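Local coordinates for Slr1438 protein (Synechocystis sp., PDB 3K25), which is of unknown function but probably binds carbohydrate and may act as a sugar isomerase, as an aldose 1-epimerase-like (galactose mutarotase-like) protein, at residues S203-L208 and W243-K248. Residues are numbered along the deposited sequence; the frame is centred on the assembly and turned at random.
Sequences SPELDL and WTVAGK
Strands 205-210 and 239-245 are antiparallel neighbours in one of the large sheets of this galactose mutarotase-like beta-sandwich, and their paired ends illustrate how a sheet sorts its side chains. Over residues 205-208 and 243-245 the strand directions stand 170° apart. Leu206 and Thr244 form the hydrogen-bonded pair: Leu206 N gives a nearly straight bond to Thr244 O, 3.0 Å, lying in the carbonyl plane, while the return bond from Thr244 N to Leu206 O is bent and weak. Just beyond the strand end, Ala246 N reaches Pro204 O at 2.8 Å, approaching from above that carbonyl's plane, so the pairing carries on into the loops.

One face holds Glu205, Asp207, Trp243 and Val245. Trp243 leaves its CB with CG anti to the backbone N (chi1 174°), and the six-membered half of the indole swings across toward strand 205-210. Trp243 CE3 comes first, 3.5 Å from Leu206 O and 3.6 Å from Asp207 OD2, whose carboxylate crosses the ring obliquely. Trp243 CZ3 follows, packing 3.5 Å from Glu205 CG; the extended Glu205 chain then brings its CD to the ring edge, in plane, 3.8 Å from Trp243 CH2. The rings of Tyr250 and His164 also meet the indole.

On the other face, Leu206 packs against Leu199 and Leu201. Thr244 turns OG1 anti to its backbone N, where Lys172 NZ hydrogen-bonds to it, and this rotation leaves the methyl for the neighbouring strand: Thr244 CG2 sits 3.4 Å from Leu206 CB.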
loop_
_atom_site.group_PDB
_atom_site.type_symbol
_atom_site.label_atom_id
_atom_site.label_comp_id
_atom_site.label_asym_id
_atom_site.label_seq_id
_atom_site.Cartn_x
_atom_site.Cartn_y
_atom_site.Cartn_z
ATOM N N SER A 203 -13.024 14.477 11.091
ATOM C CA SER A 203 -12.848 15.674 10.270
ATOM C C SER A 203 -13.190 15.389 8.810
ATOM O O SER A 203 -13.142 14.243 8.371
ATOM C CB SER A 203 -11.404 16.172 10.363
ATOM O OG SER A 203 -11.117 17.081 9.310
ATOM N N PRO A 204 -13.532 16.432 8.035
ATOM C CA PRO A 204 -13.880 16.264 6.622
ATOM C C PRO A 204 -12.824 15.496 5.835
ATOM O O PRO A 204 -13.154 14.661 4.990
ATOM C CB PRO A 204 -14.032 17.700 6.138
ATOM C CG PRO A 204 -14.573 18.386 7.342
ATOM C CD PRO A 204 -13.689 17.840 8.438
ATOM N N GLU A 205 -11.557 15.782 6.111
ATOM C CA GLU A 205 -10.464 15.107 5.425
ATOM C C GLU A 205 -9.139 15.267 6.161
ATOM O O GLU A 205 -8.743 16.372 6.519
ATOM C CB GLU A 205 -10.332 15.634 3.996
ATOM C CG GLU A 205 -9.106 15.119 3.258
ATOM C CD GLU A 205 -9.095 15.516 1.790
ATOM O OE1 GLU A 205 -9.388 16.689 1.484
ATOM O OE2 GLU A 205 -8.785 14.660 0.939
ATOM N N LEU A 206 -8.470 14.144 6.389
ATOM C CA LEU A 206 -7.184 14.115 7.071
ATOM C C LEU A 206 -6.150 13.444 6.159
ATOM O O LEU A 206 -6.268 12.259 5.833
ATOM C CB LEU A 206 -7.314 13.337 8.386
ATOM C CG LEU A 206 -7.229 14.086 9.724
ATOM C CD1 LEU A 206 -8.241 15.210 9.762
ATOM C CD2 LEU A 206 -7.464 13.116 10.875
ATOM N N ASP A 207 -5.149 14.200 5.727
ATOM C CA ASP A 207 -4.114 13.657 4.854
ATOM C C ASP A 207 -2.775 13.984 5.489
ATOM O O ASP A 207 -2.060 14.870 5.025
ATOM C CB ASP A 207 -4.209 14.292 3.461
ATOM C CG ASP A 207 -3.370 13.563 2.421
ATOM O OD1 ASP A 207 -2.125 13.533 2.540
ATOM O OD2 ASP A 207 -3.959 13.010 1.473
ATOM N N LEU A 208 -2.440 13.256 6.548
ATOM C CA LEU A 208 -1.209 13.496 7.290
ATOM C C LEU A 208 -0.005 12.604 6.959
ATOM O O LEU A 208 -0.123 11.379 6.832
ATOM C CB LEU A 208 -1.501 13.409 8.794
ATOM C CG LEU A 208 -2.770 14.081 9.354
ATOM C CD1 LEU A 208 -3.119 15.342 8.560
ATOM C CD2 LEU A 208 -3.927 13.098 9.290
ATOM N N TRP A 243 -4.596 8.620 5.800
ATOM C CA TRP A 243 -5.612 9.114 4.861
ATOM C C TRP A 243 -7.010 8.733 5.341
ATOM O O TRP A 243 -7.242 7.611 5.792
ATOM C CB TRP A 243 -5.335 8.488 3.487
ATOM C CG TRP A 243 -6.331 8.726 2.339
ATOM C CD1 TRP A 243 -6.702 7.808 1.370
ATOM C CD2 TRP A 243 -6.943 9.960 1.957
ATOM N NE1 TRP A 243 -7.490 8.404 0.417
ATOM C CE2 TRP A 243 -7.656 9.723 0.751
ATOM C CE3 TRP A 243 -6.956 11.244 2.507
ATOM C CZ2 TRP A 243 -8.366 10.722 0.094
ATOM C CZ3 TRP A 243 -7.663 12.238 1.850
ATOM C CH2 TRP A 243 -8.359 11.970 0.655
ATOM N N THR A 244 -7.943 9.670 5.247
ATOM C CA THR A 244 -9.316 9.413 5.660
ATOM C C THR A 244 -10.209 10.582 5.273
ATOM O O THR A 244 -9.776 11.733 5.290
ATOM C CB THR A 244 -9.411 9.172 7.186
ATOM O OG1 THR A 244 -10.785 9.021 7.562
ATOM C CG2 THR A 244 -8.805 10.331 7.953
ATOM N N VAL A 245 -11.449 10.284 4.902
ATOM C CA VAL A 245 -12.387 11.331 4.510
ATOM C C VAL A 245 -13.782 11.103 5.078
ATOM O O VAL A 245 -14.213 9.961 5.294
ATOM C CB VAL A 245 -12.514 11.449 2.966
ATOM C CG1 VAL A 245 -11.141 11.617 2.336
ATOM C CG2 VAL A 245 -13.225 10.232 2.406
ATOM N N ALA A 246 -14.483 12.207 5.319
ATOM C CA ALA A 246 -15.837 12.159 5.847
ATOM C C ALA A 246 -16.703 11.298 4.925
ATOM O O ALA A 246 -16.674 11.466 3.703
ATOM C CB ALA A 246 -16.407 13.577 5.938
ATOM N N GLY A 247 -17.457 10.371 5.509
ATOM C CA GLY A 247 -18.313 9.517 4.704
ATOM C C GLY A 247 -17.766 8.121 4.454
ATOM O O GLY A 247 -18.253 7.150 5.037
ATOM N N LYS A 248 -16.762 8.010 3.588
ATOM C CA LYS A 248 -16.167 6.714 3.276
ATOM C C LYS A 248 -15.593 6.075 4.545
ATOM O O LYS A 248 -14.804 6.686 5.260
ATOM C CB LYS A 248 -15.097 6.890 2.198
ATOM C CG LYS A 248 -15.607 7.709 1.003
ATOM C CD LYS A 248 -14.765 7.540 -0.270
ATOM C CE LYS A 248 -15.022 6.190 -0.963
ATOM N NZ LYS A 248 -14.265 6.017 -2.248
#